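Long-range contacts in fusion DH (Streptomyces sp. MJ635-86F5, PDB 6K97), which probably acts as a dehydratase domain of the cremimycin polyketide synthase, here an engineered fusion with a double hotdog fold: residues Val98-Leu103 and His143-Ile148; Leu113-Gly118 and Leu128-His133; Ala77-Ala82 and Asp92-Leu97; Leu275-Arg280 and Ala323-Ser328. One frame throughout, in Å; residues are numbered along the deposited sequence.

Interaction 1 of 4, residues Val98-Leu103 and His143-Ile148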
loop_
_atom_site.group_PDB
_atom_site.type_symbol
_atom_site.label_atom_id
_atom_site.label_comp_id
_atom_site.label_asym_id
_atom_site.label_seq_id
_atom_site.Cartn_x
_atom_site.Cartn_y
_atom_site.Cartn_z
ATOM N N VAL A 98 -4.465 18.162 -11.254
ATOM C CA VAL A 98 -5.278 18.112 -12.445
ATOM C C VAL A 98 -6.170 16.882 -12.417
ATOM O O VAL A 98 -5.704 15.765 -12.164
ATOM C CB VAL A 98 -4.363 18.009 -13.676
ATOM C CG1 VAL A 98 -5.159 17.969 -14.953
ATOM C CG2 VAL A 98 -3.369 19.161 -13.716
ATOM N N LEU A 99 -7.450 17.077 -12.708
ATOM C CA LEU A 99 -8.459 16.024 -12.741
ATOM C C LEU A 99 -8.673 15.496 -14.152
ATOM O O LEU A 99 -8.649 16.248 -15.096
ATOM C CB LEU A 99 -9.761 16.615 -12.255
ATOM C CG LEU A 99 -9.612 17.451 -10.985
ATOM C CD1 LEU A 99 -10.972 18.003 -10.579
ATOM C CD2 LEU A 99 -9.026 16.643 -9.856
ATOM N N HIS A 100 -8.845 14.203 -14.296
ATOM C CA HIS A 100 -8.951 13.544 -15.574
ATOM C C HIS A 100 -10.314 12.822 -15.605
ATOM O O HIS A 100 -11.325 13.445 -15.413
ATOM C CB HIS A 100 -7.808 12.510 -15.710
ATOM C CG HIS A 100 -6.442 13.092 -15.533
ATOM N ND1 HIS A 100 -5.876 13.956 -16.444
ATOM C CD2 HIS A 100 -5.535 12.949 -14.543
ATOM C CE1 HIS A 100 -4.687 14.332 -16.019
ATOM N NE2 HIS A 100 -4.463 13.744 -14.861
ATOM N N THR A 101 -10.332 11.488 -15.719
ATOM C CA THR A 101 -11.585 10.752 -15.767
ATOM C C THR A 101 -12.369 10.831 -14.438
ATOM O O THR A 101 -11.812 10.702 -13.365
ATOM C CB THR A 101 -11.285 9.279 -16.143
ATOM O OG1 THR A 101 -10.480 9.263 -17.341
ATOM C CG2 THR A 101 -12.585 8.467 -16.435
ATOM N N PRO A 102 -13.675 11.060 -14.508
ATOM C CA PRO A 102 -14.369 11.112 -13.248
ATOM C C PRO A 102 -14.530 9.754 -12.622
ATOM O O PRO A 102 -14.288 8.742 -13.278
ATOM C CB PRO A 102 -15.755 11.717 -13.614
ATOM C CG PRO A 102 -15.839 11.738 -15.087
ATOM C CD PRO A 102 -14.443 11.674 -15.602
ATOM N N LEU A 103 -14.922 9.777 -11.357
ATOM C CA LEU A 103 -15.200 8.600 -10.591
ATOM C C LEU A 103 -16.686 8.616 -10.349
ATOM O O LEU A 103 -17.186 9.473 -9.648
ATOM C CB LEU A 103 -14.460 8.666 -9.273
ATOM C CG LEU A 103 -14.294 7.304 -8.614
ATOM C CD1 LEU A 103 -13.342 7.424 -7.407
ATOM C CD2 LEU A 103 -15.619 6.809 -8.185
ATOM N N HIS A 143 -7.875 9.331 -11.778
ATOM C CA HIS A 143 -8.768 10.472 -11.675
ATOM C C HIS A 143 -8.019 11.793 -11.473
ATOM O O HIS A 143 -8.483 12.852 -11.863
ATOM C CB HIS A 143 -9.738 10.259 -10.502
ATOM C CG HIS A 143 -10.486 8.964 -10.566
ATOM N ND1 HIS A 143 -11.325 8.649 -11.607
ATOM C CD2 HIS A 143 -10.471 7.878 -9.747
ATOM C CE1 HIS A 143 -11.812 7.431 -11.418
ATOM N NE2 HIS A 143 -11.297 6.938 -10.299
ATOM N N ALA A 144 -6.841 11.740 -10.863
ATOM C CA ALA A 144 -6.090 12.963 -10.639
ATOM C C ALA A 144 -4.650 12.699 -10.492
ATOM O O ALA A 144 -4.234 11.613 -10.046
ATOM C CB ALA A 144 -6.589 13.675 -9.402
ATOM N N ASP A 145 -3.855 13.691 -10.874
ATOM C CA ASP A 145 -2.443 13.679 -10.489
ATOM C C ASP A 145 -1.886 15.081 -10.336
ATOM O O ASP A 145 -2.534 16.078 -10.703
ATOM C CB ASP A 145 -1.622 12.811 -11.445
ATOM C CG ASP A 145 -1.634 13.274 -12.822
ATOM O OD1 ASP A 145 -2.130 14.374 -13.119
ATOM O OD2 ASP A 145 -1.135 12.507 -13.636
ATOM N N GLY A 146 -0.716 15.170 -9.769
ATOM C CA GLY A 146 -0.155 16.479 -9.445
ATOM C C GLY A 146 1.037 16.305 -8.538
ATOM O O GLY A 146 1.749 15.313 -8.600
ATOM N N SER A 147 1.301 17.327 -7.761
ATOM C CA SER A 147 2.440 17.306 -6.870
ATOM C C SER A 147 2.158 18.094 -5.606
ATOM O O SER A 147 1.313 19.007 -5.595
ATOM C CB SER A 147 3.676 17.876 -7.543
ATOM O OG SER A 147 3.310 19.016 -8.257
ATOM N N ILE A 148 2.863 17.713 -4.557
ATOM C CA ILE A 148 2.775 18.346 -3.268
ATOM C C ILE A 148 4.196 18.711 -2.839
ATOM O O ILE A 148 5.136 18.108 -3.312
ATOM C CB ILE A 148 2.122 17.434 -2.233
ATOM C CG1 ILE A 148 2.929 16.141 -2.052
ATOM C CG2 ILE A 148 0.723 17.100 -2.670
ATOM C CD1 ILE A 148 2.347 15.170 -1.024
#
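The imidazole of His143 carries Leu103 over one face and the carbonyl of Thr101 at its edge. Leu103 CB stands 3.8 Å from the centroid of the His143 ring, a CH-pi contact displaced toward the rim, while CG and CD1 of Leu103 run on past NE2. In the plane of the ring, His143 ND1 donates to Thr101 O at 2.7 Å, arriving 43° above that carbonyl's plane; NE2, on the far side, bonds to Ser132 OG of strand 126-134. His100 meets its partner edge-on: NE2 donates to Asp145 OD1 at 3.0 Å, nearly straight at 171°, yet reaches the oxygen from above a carboxylate turned 88° to the ring. Between the two histidines, His100 N binds His143 O at 2.8 Å, and Val98 and Asp145 form an antiparallel hydrogen-bonded pair. A bulge at His143 and Ala144, both facing Ile130, lies where the strand meets the loop of residues 100-103. An alanine in place of His143 would remove the ring that ties Thr101 to Ser132 and would probably leave this loop less firmly held. All of this lies in the first hotdog part of the fusion. With ND1 donating, the buried His143 ring has a fixed orientation, and the carboxylate of Asp145, close to that of Glu142, would be expected to favour a protonated His100.

Interaction 2 of 4, residues Leu113-Gly118 and Leu128-His133; sequences LQVAVG and LTIRSH
Leu113, Val115 and Val117 on one strand and Leu128 and Ile130 on the other interlock like offset teeth. Leu128 CD1 sits in the dip between the two valines, 4.3 Å from Val115 CG1 and 4.2 Å from Val117 CG2. The next dip, between Leu113 and Val115, takes Ile130: its CG2 lies 4.1 Å from Leu113 CD1, and its CG1 touches Val115 CG2 at 4.2 Å. The layer so formed packs on helix 75-88, where Leu81, Ala82 and Phe78 meet Leu113, Leu128 and Ile130. On the other face Gln114 and Arg131 run side by side, both extended, with amide and guanidinium planes 33° apart. Arg131 NE makes only a weak bond to Gln114 OE1, whose modelled place is uncertain; the stronger partners belong to the second subunit, Gly28 O for Gln114 NE2 and Glu42 O for Arg131 NH1. Ala116 and Thr129 form a hydrogen-bonded pair, Ala116 N to Thr129 O at 2.9 Å, with a water beside Thr129 OG1. The strands run antiparallel, their short segment axes within 4.8 Å, as a beta hairpin in the first hotdog part of the fusion, with one face on the hotdog helix and the other at the dimer partner.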
loop_
_atom_site.group_PDB
_atom_site.type_symbol
_atom_site.label_atom_id
_atom_site.label_comp_id
_atom_site.label_asym_id
_atom_site.label_seq_id
_atom_site.Cartn_x
_atom_site.Cartn_y
_atom_site.Cartn_z
ATOM N N LEU A 113 -10.230 2.767 -3.633
ATOM C CA LEU A 113 -9.654 4.100 -3.822
ATOM C C LEU A 113 -8.224 4.165 -3.260
ATOM O O LEU A 113 -7.945 3.731 -2.116
ATOM C CB LEU A 113 -10.516 5.094 -3.052
ATOM C CG LEU A 113 -10.079 6.526 -3.205
ATOM C CD1 LEU A 113 -10.196 7.002 -4.650
ATOM C CD2 LEU A 113 -10.902 7.411 -2.252
ATOM N N GLN A 114 -7.337 4.762 -4.030
ATOM C CA GLN A 114 -5.905 4.823 -3.692
ATOM C C GLN A 114 -5.291 6.186 -4.012
ATOM O O GLN A 114 -5.560 6.776 -5.058
ATOM C CB GLN A 114 -5.113 3.726 -4.379
ATOM C CG GLN A 114 -5.519 2.371 -3.795
ATOM C CD GLN A 114 -4.625 1.178 -4.136
ATOM O OE1 GLN A 114 -3.746 1.227 -5.038
ATOM N NE2 GLN A 114 -4.867 0.077 -3.412
ATOM N N VAL A 115 -4.436 6.646 -3.108
ATOM C CA VAL A 115 -3.594 7.779 -3.335
ATOM C C VAL A 115 -2.169 7.316 -3.221
ATOM O O VAL A 115 -1.797 6.760 -2.208
ATOM C CB VAL A 115 -3.840 8.856 -2.276
ATOM C CG1 VAL A 115 -2.965 10.063 -2.565
ATOM C CG2 VAL A 115 -5.326 9.253 -2.220
ATOM N N ALA A 116 -1.351 7.553 -4.251
ATOM C CA ALA A 116 0.075 7.242 -4.204
ATOM C C ALA A 116 0.910 8.507 -4.222
ATOM O O ALA A 116 0.702 9.390 -5.076
ATOM C CB ALA A 116 0.459 6.387 -5.363
ATOM N N VAL A 117 1.892 8.574 -3.300
ATOM C CA VAL A 117 2.857 9.639 -3.277
ATOM C C VAL A 117 4.303 9.146 -3.495
ATOM O O VAL A 117 4.795 8.234 -2.806
ATOM C CB VAL A 117 2.760 10.317 -1.943
ATOM C CG1 VAL A 117 3.778 11.434 -1.825
ATOM C CG2 VAL A 117 1.356 10.845 -1.769
ATOM N N GLY A 118 4.997 9.774 -4.419
ATOM C CA GLY A 118 6.393 9.473 -4.672
ATOM C C GLY A 118 7.301 9.997 -3.575
ATOM O O GLY A 118 6.852 10.710 -2.651
ATOM N N LEU A 128 2.119 12.978 -7.014
ATOM C CA LEU A 128 0.920 12.479 -6.351
ATOM C C LEU A 128 -0.049 11.976 -7.442
ATOM O O LEU A 128 -0.194 12.634 -8.444
ATOM C CB LEU A 128 0.250 13.585 -5.528
ATOM C CG LEU A 128 -1.046 13.189 -4.825
ATOM C CD1 LEU A 128 -1.160 13.809 -3.449
ATOM C CD2 LEU A 128 -2.277 13.530 -5.646
ATOM N N THR A 129 -0.697 10.845 -7.214
ATOM C CA THR A 129 -1.740 10.320 -8.100
ATOM C C THR A 129 -2.916 9.726 -7.333
ATOM O O THR A 129 -2.715 9.133 -6.287
ATOM C CB THR A 129 -1.177 9.175 -8.959
ATOM O OG1 THR A 129 0.090 9.591 -9.446
ATOM C CG2 THR A 129 -2.056 8.863 -10.101
ATOM N N ILE A 130 -4.116 9.852 -7.899
ATOM C CA ILE A 130 -5.342 9.287 -7.315
ATOM C C ILE A 130 -6.067 8.456 -8.362
ATOM O O ILE A 130 -6.270 8.871 -9.528
ATOM C CB ILE A 130 -6.280 10.369 -6.817
ATOM C CG1 ILE A 130 -5.549 11.344 -5.866
ATOM C CG2 ILE A 130 -7.447 9.736 -6.102
ATOM C CD1 ILE A 130 -6.357 12.562 -5.442
ATOM N N ARG A 131 -6.386 7.248 -7.972
ATOM C CA ARG A 131 -6.860 6.241 -8.896
ATOM C C ARG A 131 -7.834 5.308 -8.179
ATOM O O ARG A 131 -7.847 5.247 -6.946
ATOM C CB ARG A 131 -5.703 5.426 -9.452
ATOM C CG ARG A 131 -5.101 4.506 -8.382
ATOM C CD ARG A 131 -3.976 3.637 -8.848
ATOM N NE ARG A 131 -3.555 2.764 -7.759
ATOM C CZ ARG A 131 -2.640 1.783 -7.882
ATOM N NH1 ARG A 131 -2.328 1.056 -6.818
ATOM N NH2 ARG A 131 -2.049 1.505 -9.052
ATOM N N SER A 132 -8.667 4.622 -8.953
ATOM C CA SER A 132 -9.639 3.687 -8.387
ATOM C C SER A 132 -9.995 2.625 -9.405
ATOM O O SER A 132 -9.620 2.705 -10.600
ATOM C CB SER A 132 -10.938 4.388 -7.965
ATOM O OG SER A 132 -11.735 4.771 -9.085
ATOM N N HIS A 133 -10.679 1.616 -8.911
ATOM C CA HIS A 133 -11.313 0.666 -9.781
ATOM C C HIS A 133 -12.452 -0.001 -9.050
ATOM O O HIS A 133 -12.420 -0.125 -7.797
ATOM C CB HIS A 133 -10.306 -0.342 -10.381
ATOM C CG HIS A 133 -9.827 -1.408 -9.439
ATOM N ND1 HIS A 133 -10.674 -2.306 -8.838
ATOM C CD2 HIS A 133 -8.575 -1.790 -9.102
ATOM C CE1 HIS A 133 -9.971 -3.155 -8.117
ATOM N NE2 HIS A 133 -8.694 -2.861 -8.258
HETATM O O HOH W 1 2.756 9.554 -7.666
#

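Interaction 3 of 4, residues Ala77-Ala82 and Asp92-Leu97; sequences AFVELA and DEITEL
Ile94 CD1 is the tightest point, lodged against the helix between Ala82 and Val79. It comes to 3.7 Å from Ala82 CB and 3.8 Å from Val79 O, with Val79 CG1 beside it at 4.1 Å. Its CG1 lies beside the backbone N (chi1 -58°), and the chain is extended beyond, which sends the terminal methyl straight into this notch. Leu97, three residues on, lies more loosely: its CD2 reaches Val79 CG2 at 4.2 Å and otherwise grazes the backbone at Phe78. Helix 75-88 here is the hotdog helix of the first part of the fusion, wrapped by the antiparallel sheet to which strand 93-99 belongs; the short-segment axes pass 9.9 Å apart at closest, at 123° to each other. Small Ala82 lets the helix come close, whereas the side chains that meet are otherwise branched and apolar, and nothing polar bonds across. The far side of the strand is different in kind. Thr95 and Glu96, both partly exposed, form a classic bulge facing Ser147, to whose OG Glu96 OE1 bonds. Thr95 OG1 donates to Glu93 OE1 at 3.0 Å on its anti lone pair, and the other oxygen of Glu93 pairs with Arg283 of the second part of the fusion.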
loop_
_atom_site.group_PDB
_atom_site.type_symbol
_atom_site.label_atom_id
_atom_site.label_comp_id
_atom_site.label_asym_id
_atom_site.label_seq_id
_atom_site.Cartn_x
_atom_site.Cartn_y
_atom_site.Cartn_z
ATOM N N ALA A 77 -13.363 16.864 -3.394
ATOM C CA ALA A 77 -13.028 15.624 -2.680
ATOM C C ALA A 77 -11.681 15.088 -3.075
ATOM O O ALA A 77 -10.929 14.576 -2.207
ATOM C CB ALA A 77 -14.073 14.553 -2.883
ATOM N N PHE A 78 -11.328 15.196 -4.344
ATOM C CA PHE A 78 -9.952 14.792 -4.721
ATOM C C PHE A 78 -8.914 15.733 -4.076
ATOM O O PHE A 78 -7.855 15.321 -3.618
ATOM C CB PHE A 78 -9.798 14.813 -6.227
ATOM C CG PHE A 78 -10.556 13.721 -6.939
ATOM C CD1 PHE A 78 -10.273 12.396 -6.683
ATOM C CD2 PHE A 78 -11.544 14.019 -7.854
ATOM C CE1 PHE A 78 -10.989 11.389 -7.310
ATOM C CE2 PHE A 78 -12.241 13.011 -8.523
ATOM C CZ PHE A 78 -11.950 11.711 -8.257
ATOM N N VAL A 79 -9.254 17.008 -3.980
ATOM C CA VAL A 79 -8.449 17.952 -3.200
ATOM C C VAL A 79 -8.296 17.513 -1.744
ATOM O O VAL A 79 -7.162 17.525 -1.202
ATOM C CB VAL A 79 -9.053 19.325 -3.236
ATOM C CG1 VAL A 79 -8.304 20.273 -2.335
ATOM C CG2 VAL A 79 -8.975 19.870 -4.654
ATOM N N GLU A 80 -9.409 17.098 -1.119
ATOM C CA GLU A 80 -9.336 16.675 0.250
ATOM C C GLU A 80 -8.356 15.466 0.396
ATOM O O GLU A 80 -7.542 15.417 1.323
ATOM C CB GLU A 80 -10.692 16.319 0.777
ATOM C CG GLU A 80 -10.694 15.652 2.172
ATOM C CD GLU A 80 -10.194 16.554 3.302
ATOM O OE1 GLU A 80 -10.056 17.823 3.092
ATOM O OE2 GLU A 80 -9.998 16.018 4.420
ATOM N N LEU A 81 -8.451 14.516 -0.542
ATOM C CA LEU A 81 -7.616 13.348 -0.462
ATOM C C LEU A 81 -6.149 13.763 -0.512
ATOM O O LEU A 81 -5.373 13.288 0.282
ATOM C CB LEU A 81 -7.925 12.403 -1.604
ATOM C CG LEU A 81 -9.277 11.714 -1.452
ATOM C CD1 LEU A 81 -9.677 11.018 -2.715
ATOM C CD2 LEU A 81 -9.316 10.766 -0.270
ATOM N N ALA A 82 -5.798 14.691 -1.413
ATOM C CA ALA A 82 -4.447 15.181 -1.519
ATOM C C ALA A 82 -3.999 15.949 -0.248
ATOM O O ALA A 82 -2.870 15.818 0.174
ATOM C CB ALA A 82 -4.310 16.074 -2.731
ATOM N N ASP A 92 3.542 21.366 2.743
ATOM C CA ASP A 92 2.698 22.554 3.073
ATOM C C ASP A 92 1.625 22.875 2.059
ATOM O O ASP A 92 0.725 23.659 2.320
ATOM C CB ASP A 92 3.591 23.799 3.195
ATOM C CG ASP A 92 4.546 23.743 4.407
ATOM O OD1 ASP A 92 4.219 23.065 5.416
ATOM O OD2 ASP A 92 5.612 24.406 4.322
ATOM N N GLU A 93 1.684 22.256 0.896
ATOM C CA GLU A 93 0.952 22.781 -0.241
ATOM C C GLU A 93 0.652 21.670 -1.238
ATOM O O GLU A 93 1.486 20.740 -1.430
ATOM C CB GLU A 93 1.870 23.791 -0.889
ATOM C CG GLU A 93 1.294 24.482 -2.068
ATOM C CD GLU A 93 2.221 25.512 -2.669
ATOM O OE1 GLU A 93 3.147 25.106 -3.475
ATOM O OE2 GLU A 93 2.002 26.698 -2.315
ATOM N N ILE A 94 -0.527 21.728 -1.852
ATOM C CA ILE A 94 -0.735 21.035 -3.109
ATOM C C ILE A 94 -0.279 22.071 -4.109
ATOM O O ILE A 94 -0.806 23.149 -4.183
ATOM C CB ILE A 94 -2.187 20.671 -3.375
ATOM C CG1 ILE A 94 -2.733 19.811 -2.254
ATOM C CG2 ILE A 94 -2.341 19.958 -4.706
ATOM C CD1 ILE A 94 -4.237 19.711 -2.313
ATOM N N THR A 95 0.753 21.737 -4.847
ATOM C CA THR A 95 1.397 22.672 -5.728
ATOM C C THR A 95 0.578 22.739 -6.960
ATOM O O THR A 95 0.326 23.797 -7.465
ATOM C CB THR A 95 2.851 22.239 -6.029
ATOM O OG1 THR A 95 3.632 22.551 -4.875
ATOM C CG2 THR A 95 3.425 23.004 -7.181
ATOM N N GLU A 96 0.133 21.587 -7.433
ATOM C CA GLU A 96 -0.672 21.585 -8.640
ATOM C C GLU A 96 -1.420 20.258 -8.699
ATOM O O GLU A 96 -0.902 19.234 -8.253
ATOM C CB GLU A 96 0.256 21.932 -9.858
ATOM C CG GLU A 96 -0.063 21.152 -11.094
ATOM C CD GLU A 96 0.642 19.834 -11.124
ATOM O OE1 GLU A 96 1.572 19.537 -10.318
ATOM O OE2 GLU A 96 0.225 19.095 -12.017
ATOM N N LEU A 97 -2.665 20.307 -9.158
ATOM C CA LEU A 97 -3.516 19.129 -9.263
ATOM C C LEU A 97 -4.406 19.242 -10.465
ATOM O O LEU A 97 -5.087 20.260 -10.627
ATOM C CB LEU A 97 -4.414 18.958 -8.033
ATOM C CG LEU A 97 -5.151 17.586 -7.941
ATOM C CD1 LEU A 97 -4.184 16.436 -7.568
ATOM C CD2 LEU A 97 -6.307 17.642 -6.937
#

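Interaction 4 of 4, residues Leu275-Arg280 and Ala323-Ser328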
loop_
_atom_site.group_PDB
_atom_site.type_symbol
_atom_site.label_atom_id
_atom_site.label_comp_id
_atom_site.label_asym_id
_atom_site.label_seq_id
_atom_site.Cartn_x
_atom_site.Cartn_y
_atom_site.Cartn_z
ATOM N N LEU A 275 -16.717 22.536 -15.266
ATOM C CA LEU A 275 -16.251 21.924 -14.020
ATOM C C LEU A 275 -14.780 22.246 -13.762
ATOM O O LEU A 275 -14.033 22.538 -14.708
ATOM C CB LEU A 275 -16.352 20.401 -14.121
ATOM C CG LEU A 275 -17.739 19.783 -14.253
ATOM C CD1 LEU A 275 -17.631 18.264 -14.400
ATOM C CD2 LEU A 275 -18.618 20.170 -13.067
ATOM N N PRO A 276 -14.348 22.137 -12.494
ATOM C CA PRO A 276 -12.942 22.283 -12.183
ATOM C C PRO A 276 -12.152 21.197 -12.823
ATOM O O PRO A 276 -12.615 20.074 -12.858
ATOM C CB PRO A 276 -12.888 22.150 -10.653
ATOM C CG PRO A 276 -14.239 22.627 -10.194
ATOM C CD PRO A 276 -15.185 22.118 -11.272
ATOM N N PHE A 277 -10.995 21.531 -13.387
ATOM C CA PHE A 277 -10.058 20.495 -13.877
ATOM C C PHE A 277 -8.640 20.723 -13.377
ATOM O O PHE A 277 -7.849 19.859 -13.553
ATOM C CB PHE A 277 -10.018 20.343 -15.386
ATOM C CG PHE A 277 -9.252 21.411 -16.109
ATOM C CD1 PHE A 277 -9.857 22.647 -16.423
ATOM C CD2 PHE A 277 -7.957 21.198 -16.559
ATOM C CE1 PHE A 277 -9.167 23.618 -17.130
ATOM C CE2 PHE A 277 -7.273 22.190 -17.300
ATOM C CZ PHE A 277 -7.856 23.392 -17.543
ATOM N N ALA A 278 -8.290 21.916 -12.903
ATOM C CA ALA A 278 -6.889 22.161 -12.498
ATOM C C ALA A 278 -6.863 23.157 -11.357
ATOM O O ALA A 278 -7.620 24.117 -11.348
ATOM C CB ALA A 278 -6.024 22.647 -13.646
ATOM N N LEU A 279 -6.052 22.868 -10.359
ATOM C CA LEU A 279 -5.915 23.719 -9.195
ATOM C C LEU A 279 -4.428 23.934 -9.019
ATOM O O LEU A 279 -3.668 23.057 -9.318
ATOM C CB LEU A 279 -6.512 23.034 -7.957
ATOM C CG LEU A 279 -8.027 22.972 -7.921
ATOM C CD1 LEU A 279 -8.522 21.625 -8.381
ATOM C CD2 LEU A 279 -8.573 23.251 -6.528
ATOM N N ARG A 280 -4.048 25.088 -8.482
ATOM C CA ARG A 280 -2.654 25.461 -8.197
ATOM C C ARG A 280 -2.544 26.117 -6.833
ATOM O O ARG A 280 -3.321 27.029 -6.526
ATOM C CB ARG A 280 -2.161 26.494 -9.179
ATOM C CG ARG A 280 -1.993 26.026 -10.603
ATOM C CD ARG A 280 -1.706 27.251 -11.502
ATOM N NE ARG A 280 -1.528 26.819 -12.882
ATOM C CZ ARG A 280 -0.449 26.179 -13.333
ATOM N NH1 ARG A 280 -0.378 25.809 -14.607
ATOM N NH2 ARG A 280 0.569 25.908 -12.533
ATOM N N ALA A 323 -9.068 26.400 -12.179
ATOM C CA ALA A 323 -9.405 26.571 -13.596
ATOM C C ALA A 323 -10.599 25.672 -13.950
ATOM O O ALA A 323 -10.614 24.497 -13.588
ATOM C CB ALA A 323 -8.224 26.193 -14.465
ATOM N N LEU A 324 -11.598 26.221 -14.640
ATOM C CA LEU A 324 -12.768 25.416 -15.079
ATOM C C LEU A 324 -12.746 25.160 -16.566
ATOM O O LEU A 324 -12.158 25.913 -17.312
ATOM C CB LEU A 324 -14.099 26.072 -14.690
ATOM C CG LEU A 324 -14.540 25.968 -13.214
ATOM C CD1 LEU A 324 -13.606 26.803 -12.375
ATOM C CD2 LEU A 324 -15.969 26.485 -13.009
ATOM N N ARG A 325 -13.407 24.105 -17.002
ATOM C CA ARG A 325 -13.489 23.806 -18.450
ATOM C C ARG A 325 -14.855 23.220 -18.826
ATOM O O ARG A 325 -15.539 22.723 -17.976
ATOM C CB ARG A 325 -12.381 22.844 -18.912
ATOM C CG ARG A 325 -12.534 21.486 -18.273
ATOM C CD ARG A 325 -11.498 20.426 -18.616
ATOM N NE ARG A 325 -11.279 20.325 -20.047
ATOM C CZ ARG A 325 -10.812 19.255 -20.678
ATOM N NH1 ARG A 325 -10.526 18.118 -20.037
ATOM N NH2 ARG A 325 -10.642 19.320 -22.004
ATOM N N PRO A 326 -15.197 23.244 -20.112
ATOM C CA PRO A 326 -16.474 22.722 -20.599
ATOM C C PRO A 326 -16.450 21.233 -20.561
ATOM O O PRO A 326 -15.469 20.649 -20.933
ATOM C CB PRO A 326 -16.525 23.165 -22.079
ATOM C CG PRO A 326 -15.406 24.132 -22.296
ATOM C CD PRO A 326 -14.387 23.813 -21.228
ATOM N N VAL A 327 -17.515 20.622 -20.101
ATOM C CA VAL A 327 -17.634 19.176 -20.101
ATOM C C VAL A 327 -18.924 18.794 -20.795
ATOM O O VAL A 327 -19.951 19.444 -20.598
ATOM C CB VAL A 327 -17.661 18.657 -18.681
ATOM C CG1 VAL A 327 -17.965 17.156 -18.657
ATOM C CG2 VAL A 327 -16.309 18.924 -18.045
ATOM N N SER A 328 -18.895 17.743 -21.583
ATOM C CA SER A 328 -20.126 17.291 -22.202
ATOM C C SER A 328 -20.840 16.334 -21.262
ATOM O O SER A 328 -20.241 15.364 -20.725
ATOM C CB SER A 328 -19.866 16.575 -23.515
ATOM O OG SER A 328 -19.420 15.274 -23.235
#
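Phe277 lies against the aliphatic stem of Arg325, the two side chains crossing at about a right angle. Arg325 CG reaches Phe277 CD1 at 3.5 Å, and Arg325 CD comes equally near to Phe277 CG. With a bend at chi3 (-49°), Arg325 CZ ends over the ring but 5.5 Å from the Phe277 centroid, at most a weak cation-pi attraction, with ring and guanidinium 55° apart. Leu324 O lies at the ring edge, and Ala278 CB is over a face. The ring gets there from the crowded first torsion (chi1 77°), at a classic beta bulge where Phe277 and Ala278 both face Ala323. Phe277 N and Ala278 O grip that alanine, with Ala323 N to Ala278 O at 2.8 Å. An alanine at Phe277 would remove the ring and probably leave the stem of Arg325 without its packing partner. These antiparallel strands, 273-284 and 315-327, belong to the C-terminal hotdog half of the fusion, where helix 252-266 packs against Pro276 and Leu324 through Leu259 and Leu263. Ahead of the bulge on strand 273-284, Leu275 forms a hydrogen-bonded pair with Arg325, and Leu275 CD1 meets Val327 CG2 at 3.9 Å, their side chains also crossing at about a right angle.

How the interactions relate
Along the chain interaction 3 closes first; interaction 1 follows, with the hairpin of interaction 2 nested between its segments, and interaction 4 comes last. Interactions 1 and 3 share strand 93-99, their centres about 9 Å apart, and strand 141-149 lies between that strand and 126-134 of interaction 2. Helix 75-88 packs against all of these from within the first hotdog. Interaction 4 belongs to the other hotdog, about 20 Å between centres from interaction 2, but strand 273-284 pairs with strand 93-99 through Leu99 N to Phe277 O and Leu279 N to Leu97 O. In this engineered construct the two hotdogs thus meet edge to edge as a double hotdog.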